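Local coordinates for 2-keto acid:ferredoxin oxidoreductase subunit alpha (Pyrococcus furiosus, PDB 1YD7), which probably catalyses, as the alpha subunit of a heterotetramer, the ferredoxin-dependent oxidative decarboxylation of 2-oxoglutarate to succinyl-CoA, at residues I168-K176 / D202-K210. Numbering follows the deposited sequence.
Sequences IRAFNLSEK and DEIEIINRK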
loop_
_atom_site.group_PDB
_atom_site.type_symbol
_atom_site.label_atom_id
_atom_site.label_comp_id
_atom_site.label_asym_id
_atom_site.label_seq_id
_atom_site.Cartn_x
_atom_site.Cartn_y
_atom_site.Cartn_z
ATOM N N ILE A 168 -1.153 -6.998 3.069
ATOM C CA ILE A 168 -0.227 -8.083 2.816
ATOM C C ILE A 168 -0.703 -8.985 1.674
ATOM O O ILE A 168 0.095 -9.365 0.795
ATOM C CB ILE A 168 0.047 -8.892 4.089
ATOM C CG1 ILE A 168 0.944 -8.079 5.022
ATOM C CG2 ILE A 168 0.722 -10.226 3.755
ATOM C CD1 ILE A 168 0.986 -8.615 6.385
ATOM N N ARG A 169 -1.994 -9.316 1.676
ATOM C CA ARG A 169 -2.550 -10.131 0.631
ATOM C C ARG A 169 -2.453 -9.424 -0.720
ATOM O O ARG A 169 -2.210 -10.086 -1.724
ATOM C CB ARG A 169 -3.980 -10.560 0.972
ATOM C CG ARG A 169 -4.666 -11.410 -0.100
ATOM C CD ARG A 169 -5.632 -12.465 0.487
ATOM N NE ARG A 169 -6.604 -11.924 1.444
ATOM C CZ ARG A 169 -6.659 -12.222 2.752
ATOM N NH1 ARG A 169 -7.600 -11.660 3.492
ATOM N NH2 ARG A 169 -5.790 -13.050 3.346
ATOM N N ALA A 170 -2.612 -8.094 -0.755
ATOM C CA ALA A 170 -2.562 -7.363 -2.010
ATOM C C ALA A 170 -1.162 -7.409 -2.641
ATOM O O ALA A 170 -1.057 -7.522 -3.841
ATOM C CB ALA A 170 -2.997 -5.936 -1.832
ATOM N N PHE A 171 -0.111 -7.291 -1.831
ATOM C CA PHE A 171 1.246 -7.422 -2.337
ATOM C C PHE A 171 1.459 -8.858 -2.829
ATOM O O PHE A 171 1.956 -9.052 -3.948
ATOM C CB PHE A 171 2.305 -7.013 -1.301
ATOM C CG PHE A 171 2.487 -5.537 -1.194
ATOM C CD1 PHE A 171 1.866 -4.810 -0.174
ATOM C CD2 PHE A 171 3.240 -4.864 -2.125
ATOM C CE1 PHE A 171 1.977 -3.443 -0.108
ATOM C CE2 PHE A 171 3.386 -3.493 -2.050
ATOM C CZ PHE A 171 2.750 -2.771 -1.028
ATOM N N ASN A 172 1.049 -9.845 -2.032
ATOM C CA ASN A 172 1.184 -11.247 -2.443
ATOM C C ASN A 172 0.480 -11.546 -3.741
ATOM O O ASN A 172 1.055 -12.228 -4.567
ATOM C CB ASN A 172 0.745 -12.236 -1.372
ATOM C CG ASN A 172 1.704 -12.297 -0.261
ATOM O OD1 ASN A 172 2.806 -11.803 -0.411
ATOM N ND2 ASN A 172 1.303 -12.878 0.886
ATOM N N LEU A 173 -0.710 -10.985 -3.958
ATOM C CA LEU A 173 -1.442 -11.212 -5.222
ATOM C C LEU A 173 -0.788 -10.513 -6.407
ATOM O O LEU A 173 -0.842 -11.042 -7.509
ATOM C CB LEU A 173 -2.931 -10.772 -5.142
ATOM C CG LEU A 173 -3.802 -11.550 -4.125
ATOM C CD1 LEU A 173 -5.135 -10.818 -3.852
ATOM C CD2 LEU A 173 -4.050 -13.009 -4.555
ATOM N N SER A 174 -0.269 -9.295 -6.217
ATOM C CA SER A 174 0.300 -8.553 -7.349
ATOM C C SER A 174 1.595 -9.266 -7.790
ATOM O O SER A 174 1.845 -9.390 -8.951
ATOM C CB SER A 174 0.552 -7.061 -7.049
ATOM O OG SER A 174 1.582 -6.890 -6.111
ATOM N N GLU A 175 2.367 -9.759 -6.849
ATOM C CA GLU A 175 3.533 -10.571 -7.173
ATOM C C GLU A 175 3.187 -11.935 -7.806
ATOM O O GLU A 175 3.730 -12.264 -8.866
ATOM C CB GLU A 175 4.398 -10.771 -5.949
ATOM C CG GLU A 175 4.903 -9.476 -5.320
ATOM C CD GLU A 175 5.989 -8.797 -6.124
ATOM O OE1 GLU A 175 6.839 -9.521 -6.627
ATOM O OE2 GLU A 175 5.988 -7.553 -6.266
ATOM N N LYS A 176 2.296 -12.707 -7.173
ATOM C CA LYS A 176 1.785 -13.986 -7.717
ATOM C C LYS A 176 1.243 -13.875 -9.140
ATOM O O LYS A 176 1.563 -14.707 -9.991
ATOM C CB LYS A 176 0.686 -14.629 -6.826
ATOM C CG LYS A 176 0.599 -16.189 -7.002
ATOM C CD LYS A 176 -0.806 -16.814 -6.694
ATOM C CE LYS A 176 -0.926 -17.596 -5.340
ATOM N NZ LYS A 176 -2.326 -18.054 -5.049
ATOM N N ASP A 202 9.191 -13.327 10.121
ATOM C CA ASP A 202 9.224 -14.786 9.974
ATOM C C ASP A 202 7.856 -15.458 10.158
ATOM O O ASP A 202 7.699 -16.621 9.794
ATOM C CB ASP A 202 10.263 -15.420 10.924
ATOM C CG ASP A 202 10.097 -14.969 12.378
ATOM O OD1 ASP A 202 9.488 -15.725 13.163
ATOM O OD2 ASP A 202 10.575 -13.853 12.730
ATOM N N GLU A 203 6.877 -14.732 10.700
ATOM C CA GLU A 203 5.505 -15.227 10.804
ATOM C C GLU A 203 4.642 -14.943 9.584
ATOM O O GLU A 203 3.508 -15.413 9.525
ATOM C CB GLU A 203 4.814 -14.608 12.026
ATOM C CG GLU A 203 5.437 -15.046 13.326
ATOM C CD GLU A 203 4.959 -14.237 14.505
ATOM O OE1 GLU A 203 3.955 -13.530 14.378
ATOM O OE2 GLU A 203 5.610 -14.296 15.560
ATOM N N ILE A 204 5.147 -14.153 8.634
ATOM C CA ILE A 204 4.352 -13.741 7.463
ATOM C C ILE A 204 4.824 -14.403 6.158
ATOM O O ILE A 204 6.003 -14.316 5.790
ATOM C CB ILE A 204 4.375 -12.195 7.266
ATOM C CG1 ILE A 204 4.156 -11.484 8.600
ATOM C CG2 ILE A 204 3.304 -11.763 6.265
ATOM C CD1 ILE A 204 4.292 -9.980 8.558
ATOM N N GLU A 205 3.876 -15.027 5.465
ATOM C CA GLU A 205 4.093 -15.586 4.140
ATOM C C GLU A 205 4.107 -14.474 3.092
ATOM O O GLU A 205 3.076 -13.856 2.820
ATOM C CB GLU A 205 2.997 -16.620 3.798
ATOM C CG GLU A 205 3.413 -17.707 2.755
ATOM C CD GLU A 205 2.590 -17.725 1.444
ATOM O OE1 GLU A 205 1.580 -16.993 1.313
ATOM O OE2 GLU A 205 2.961 -18.503 0.530
ATOM N N ILE A 206 5.284 -14.234 2.511
ATOM C CA ILE A 206 5.452 -13.298 1.400
ATOM C C ILE A 206 5.719 -14.045 0.086
ATOM O O ILE A 206 6.607 -14.877 0.022
ATOM C CB ILE A 206 6.614 -12.310 1.676
ATOM C CG1 ILE A 206 6.389 -11.530 2.983
ATOM C CG2 ILE A 206 6.785 -11.345 0.527
ATOM C CD1 ILE A 206 5.058 -10.867 3.076
ATOM N N ILE A 207 4.927 -13.759 -0.945
ATOM C CA ILE A 207 5.222 -14.214 -2.302
ATOM C C ILE A 207 5.976 -13.120 -3.084
ATOM O O ILE A 207 5.579 -11.951 -3.074
ATOM C CB ILE A 207 3.943 -14.543 -3.086
ATOM C CG1 ILE A 207 3.106 -15.595 -2.361
ATOM C CG2 ILE A 207 4.289 -15.050 -4.515
ATOM C CD1 ILE A 207 1.789 -15.897 -3.066
ATOM N N ASN A 208 7.051 -13.512 -3.767
ATOM C CA ASN A 208 7.800 -12.613 -4.657
ATOM C C ASN A 208 7.656 -13.018 -6.129
ATOM O O ASN A 208 7.499 -14.190 -6.441
ATOM C CB ASN A 208 9.249 -12.553 -4.215
ATOM C CG ASN A 208 9.402 -11.868 -2.870
ATOM O OD1 ASN A 208 8.906 -10.747 -2.670
ATOM N ND2 ASN A 208 10.072 -12.539 -1.931
ATOM N N ARG A 209 7.626 -12.033 -7.021
ATOM C CA ARG A 209 7.377 -12.289 -8.461
ATOM C C ARG A 209 8.377 -13.304 -9.063
ATOM O O ARG A 209 9.561 -13.356 -8.668
ATOM C CB ARG A 209 7.458 -10.990 -9.267
ATOM C CG ARG A 209 8.896 -10.369 -9.236
ATOM C CD ARG A 209 8.877 -8.950 -9.782
ATOM N NE ARG A 209 8.274 -8.031 -8.818
ATOM C CZ ARG A 209 8.280 -6.713 -8.921
ATOM N NH1 ARG A 209 8.881 -6.125 -9.945
ATOM N NH2 ARG A 209 7.703 -5.976 -7.974
ATOM N N LYS A 210 7.897 -14.091 -10.021
ATOM C CA LYS A 210 8.735 -15.084 -10.701
ATOM C C LYS A 210 9.730 -14.378 -11.612
ATOM O O LYS A 210 9.318 -13.612 -12.481
ATOM C CB LYS A 210 7.874 -16.054 -11.516
HETATM O O HOH W 1 4.364 -9.634 -1.795
#
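Helix 160-177 and the extended chain 204-209 approach to 5.0 Å between the CA atoms of Asn172 and Ile207 and to 4.4 Å between those of Glu175 and Arg209. Side chains of the helix bond the backbone of the chain at Glu205, Ile207 and Arg209. Asn172 reads the chain with both ends of its amide: ND2 donates to Glu205 O at 2.8 Å, while OD1 accepts from Ile207 N, which stands above the carbonyl plane. A water bridges the same OD1 to Ile207 O. One turn on, the Glu175 chain bends at CB-CG (chi2 -73°), and its carboxylate lies nearly coplanar with the Arg209 guanidinium. The salt bridge is side-on: NE meets OE1 at 3.0 Å and NH2 meets OE2 at 2.9 Å. OE1 also takes Arg209 N on its anti lone pair, at 2.7 Å. In this parallel-sheet domain of the thiamine-diphosphate-binding type, the segment following strand 193-198 runs alongside a helix that flanks the sheet, in roughly the same direction. The guanidinium also donates to Ser84 O and Ala88 O, tying in helix 73-85 and the loop after it. With an alanine at Glu175, Arg209 N and NE would probably lose their shared acceptor and the guanidinium its countercharge. Apolar contact continues where Ile168 CD1 meets Ile204 CG2 at 3.9 Å and Lys176 CE packs on Ile207 CD1, the latter pair crossing at a slant.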